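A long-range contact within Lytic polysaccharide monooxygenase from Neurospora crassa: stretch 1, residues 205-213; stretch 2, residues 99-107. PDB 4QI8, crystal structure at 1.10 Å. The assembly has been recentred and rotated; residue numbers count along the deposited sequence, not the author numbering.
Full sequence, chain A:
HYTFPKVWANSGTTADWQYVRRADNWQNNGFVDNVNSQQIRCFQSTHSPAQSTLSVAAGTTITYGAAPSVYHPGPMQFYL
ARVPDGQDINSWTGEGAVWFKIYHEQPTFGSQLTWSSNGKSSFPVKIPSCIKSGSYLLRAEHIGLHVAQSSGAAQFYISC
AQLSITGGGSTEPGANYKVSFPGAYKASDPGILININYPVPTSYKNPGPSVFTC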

# COMPACT_ATOMS: atom_id res chain seq x y z
N LYS A 205 -13.42 -10.25 -0.70
CA LYS A 205 -12.42 -10.45 -1.74
C LYS A 205 -11.55 -9.21 -1.88
O LYS A 205 -11.94 -8.23 -2.51
CB LYS A 205 -13.10 -10.75 -3.07
CG LYS A 205 -12.14 -11.05 -4.21
CD LYS A 205 -11.29 -12.26 -3.90
CE LYS A 205 -10.36 -12.61 -5.05
NZ LYS A 205 -9.46 -13.73 -4.65
N ASN A 206 -10.35 -9.24 -1.30
CA ASN A 206 -9.45 -8.10 -1.45
C ASN A 206 -9.21 -7.81 -2.92
O ASN A 206 -9.01 -8.73 -3.71
CB ASN A 206 -8.09 -8.40 -0.83
CG ASN A 206 -8.16 -8.64 0.65
OD1 ASN A 206 -8.50 -9.74 1.09
ND2 ASN A 206 -7.85 -7.62 1.44
N PRO A 207 -9.16 -6.53 -3.29
CA PRO A 207 -8.83 -6.23 -4.68
C PRO A 207 -7.35 -6.45 -4.94
O PRO A 207 -6.51 -6.43 -4.03
CB PRO A 207 -9.23 -4.75 -4.82
CG PRO A 207 -9.00 -4.20 -3.47
CD PRO A 207 -9.39 -5.30 -2.52
N GLY A 208 -7.04 -6.68 -6.20
CA GLY A 208 -5.68 -6.88 -6.63
C GLY A 208 -5.26 -8.34 -6.69
O GLY A 208 -6.06 -9.25 -6.45
N PRO A 209 -3.98 -8.56 -6.97
CA PRO A 209 -3.44 -9.90 -7.17
C PRO A 209 -3.28 -10.66 -5.87
O PRO A 209 -3.46 -10.11 -4.79
CB PRO A 209 -2.09 -9.63 -7.82
CG PRO A 209 -1.68 -8.30 -7.25
CD PRO A 209 -2.96 -7.52 -7.18
N SER A 210 -2.94 -11.93 -6.01
CA SER A 210 -2.63 -12.76 -4.87
C SER A 210 -1.43 -12.24 -4.10
O SER A 210 -0.56 -11.60 -4.67
CB SER A 210 -2.34 -14.18 -5.36
OG SER A 210 -3.42 -14.70 -6.12
N VAL A 211 -1.36 -12.54 -2.80
CA VAL A 211 -0.21 -12.19 -1.99
C VAL A 211 0.96 -13.10 -2.35
O VAL A 211 0.87 -14.32 -2.33
CB VAL A 211 -0.51 -12.31 -0.47
CG1 VAL A 211 0.74 -12.03 0.37
CG2 VAL A 211 -1.64 -11.34 -0.08
N PHE A 212 2.08 -12.47 -2.67
CA PHE A 212 3.30 -13.19 -2.94
C PHE A 212 4.00 -13.55 -1.64
O PHE A 212 4.20 -12.70 -0.78
CB PHE A 212 4.23 -12.32 -3.78
CG PHE A 212 5.60 -12.90 -3.90
CD1 PHE A 212 5.88 -13.86 -4.85
CD2 PHE A 212 6.60 -12.54 -3.01
CE1 PHE A 212 7.14 -14.43 -4.93
CE2 PHE A 212 7.86 -13.10 -3.09
CZ PHE A 212 8.13 -14.04 -4.05
N THR A 213 4.35 -14.83 -1.50
CA THR A 213 5.19 -15.31 -0.41
C THR A 213 6.31 -16.17 -0.97
O THR A 213 6.23 -16.67 -2.09
CB THR A 213 4.41 -16.15 0.62
OG1 THR A 213 3.92 -17.35 -0.00
CG2 THR A 213 3.25 -15.34 1.18
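Stretch 2, residues 99-107: WFKIYHEQP

The most unusual feature of this contact is a buried lysine that serves as a polar hub: the ammonium group of K101 is held by two backbone carbonyls of stretch 1 and by a histidine of its own strand. K101 NZ donates to P207 O at 2.9 Å and to P209 O at 2.8 Å, and a third hydrogen bond runs from K101 NZ to H104 ND1 at 3.0 Å. The side chain is extended at chi1 and chi2 (both t), turns at chi3 (m, -75°) and is extended again at chi4, which carries the amine to the carbonyl oxygens of P207 and P209. Between the two acceptors lies G208, whose phi/psi of 94/-175 would jam a CB against the preceding carbonyl oxygen.

Stretch 2 runs as a strand as far as H104 and continues as loop through P107, whereas stretch 1 is irregular throughout, with mostly extended backbone angles. The contacts run in opposite order along the two stretches, from F212 by F100 and V211 by K101 to N206 at E105 and Q106, but where the backbones meet they cross steeply and do not pair as neighbouring strands. The backbones come nearest at V211 and K101, with their CA atoms 5.0 Å apart. Here F212 N donates to K101 O at 2.8 Å in a nearly straight bond (166°), the one direct backbone hydrogen bond between the stretches. Two waters extend the link: one accepts from K101 N and donates to S210 O, both at 2.8 Å, and another donates to I102 O at 2.8 Å and F212 O at 2.7 Å.

The CA-to-CB bonds of F212 and F100 both point toward the opposing stretch, and their rings form an offset edge-to-face pair, the edge of F100 directed at the face of F212, with centroids 5.5 Å apart and planes at 76°. V211 packs its methyl CG2 against K101 CD at 3.6 Å. The same CG2 sits 3.6 Å from the centroid of the H104 ring, only 6° off the ring normal, a CH-pi contact. N206 CG lies over the opposite face of the imidazole, and N206 CB comes within 3.3 Å of H104 ND1, so the ring is sandwiched between two residues of stretch 1 while its ND1 accepts from the lysine.

Beyond the histidine, the amide of N206 secures the loop. N206 ND2 donates to E105 O at 2.9 Å with almost ideal linearity (178°), and Q106 NE2 donates to N206 OD1 at 2.8 Å. The CA-to-CB bond of Q106 points sideways, but the end of its side chain comes nearer to stretch 1, bringing NE2 within reach. Together the two stretches bury 591 Å².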

# COMPACT_ATOMS: atom_id res chain seq x y z
N TRP A 99 4.17 -4.05 -9.77
CA TRP A 99 3.80 -4.09 -8.36
C TRP A 99 3.33 -5.48 -7.96
O TRP A 99 2.43 -6.02 -8.60
CB TRP A 99 2.68 -3.09 -8.08
CG TRP A 99 3.07 -1.66 -8.32
CD1 TRP A 99 2.91 -0.95 -9.47
CD2 TRP A 99 3.69 -0.77 -7.39
NE1 TRP A 99 3.38 0.33 -9.31
CE2 TRP A 99 3.88 0.46 -8.04
CE3 TRP A 99 4.12 -0.91 -6.06
CZ2 TRP A 99 4.47 1.56 -7.40
CZ3 TRP A 99 4.72 0.17 -5.44
CH2 TRP A 99 4.87 1.39 -6.10
N PHE A 100 3.92 -6.03 -6.90
CA PHE A 100 3.41 -7.29 -6.35
C PHE A 100 3.00 -7.06 -4.91
O PHE A 100 3.61 -6.27 -4.18
CB PHE A 100 4.41 -8.46 -6.50
CG PHE A 100 5.76 -8.25 -5.87
CD1 PHE A 100 6.75 -7.54 -6.53
CD2 PHE A 100 6.06 -8.80 -4.63
CE1 PHE A 100 8.00 -7.37 -5.97
CE2 PHE A 100 7.31 -8.64 -4.07
CZ PHE A 100 8.28 -7.93 -4.74
N LYS A 101 1.93 -7.75 -4.53
CA LYS A 101 1.35 -7.61 -3.22
C LYS A 101 2.10 -8.47 -2.22
O LYS A 101 2.35 -9.65 -2.48
CB LYS A 101 -0.11 -8.05 -3.27
CG LYS A 101 -0.86 -7.89 -1.96
CD LYS A 101 -2.28 -8.45 -2.04
CE LYS A 101 -3.21 -7.54 -2.82
NZ LYS A 101 -4.51 -8.23 -3.07
N ILE A 102 2.46 -7.88 -1.08
CA ILE A 102 3.11 -8.63 -0.02
C ILE A 102 2.25 -8.78 1.24
O ILE A 102 2.63 -9.52 2.15
CB ILE A 102 4.51 -8.08 0.34
CG1 ILE A 102 4.44 -6.64 0.85
CG2 ILE A 102 5.43 -8.20 -0.86
CD1 ILE A 102 5.75 -6.16 1.43
N TYR A 103 1.11 -8.12 1.30
CA TYR A 103 0.20 -8.25 2.42
C TYR A 103 -1.17 -7.73 2.02
O TYR A 103 -1.27 -6.69 1.37
CB TYR A 103 0.70 -7.44 3.63
CG TYR A 103 -0.31 -7.38 4.77
CD1 TYR A 103 -1.24 -6.36 4.84
CD2 TYR A 103 -0.33 -8.35 5.76
CE1 TYR A 103 -2.17 -6.32 5.86
CE2 TYR A 103 -1.26 -8.32 6.79
CZ TYR A 103 -2.17 -7.30 6.84
OH TYR A 103 -3.10 -7.26 7.86
N HIS A 104 -2.22 -8.42 2.45
CA HIS A 104 -3.54 -7.82 2.51
C HIS A 104 -4.30 -8.30 3.72
O HIS A 104 -4.10 -9.41 4.21
CB HIS A 104 -4.33 -7.95 1.19
CG HIS A 104 -4.71 -9.35 0.79
ND1 HIS A 104 -5.08 -9.61 -0.51
CD2 HIS A 104 -4.85 -10.51 1.47
CE1 HIS A 104 -5.41 -10.89 -0.62
NE2 HIS A 104 -5.28 -11.46 0.56
N GLU A 105 -5.16 -7.43 4.21
CA GLU A 105 -5.90 -7.67 5.44
C GLU A 105 -7.25 -8.33 5.17
O GLU A 105 -8.01 -7.88 4.32
CB GLU A 105 -6.14 -6.33 6.13
CG GLU A 105 -6.88 -6.42 7.45
CD GLU A 105 -7.06 -5.06 8.12
OE1 GLU A 105 -6.40 -4.08 7.70
OE2 GLU A 105 -7.86 -5.00 9.08
N GLN A 106 -7.53 -9.40 5.91
CA GLN A 106 -8.87 -9.98 5.96
C GLN A 106 -9.57 -9.55 7.23
O GLN A 106 -8.96 -9.54 8.30
CB GLN A 106 -8.79 -11.50 5.93
CG GLN A 106 -8.65 -12.07 4.53
CD GLN A 106 -9.98 -12.12 3.81
OE1 GLN A 106 -10.87 -12.88 4.19
NE2 GLN A 106 -10.12 -11.31 2.76
N PRO A 107 -10.86 -9.21 7.15
CA PRO A 107 -11.62 -8.90 8.36
C PRO A 107 -11.96 -10.16 9.13
O PRO A 107 -11.86 -11.27 8.59
CB PRO A 107 -12.90 -8.29 7.81
CG PRO A 107 -13.11 -9.01 6.50
CD PRO A 107 -11.73 -9.24 5.95
O HOH W 1 1.19 -9.98 -6.05
O HOH W 2 4.19 -11.77 1.76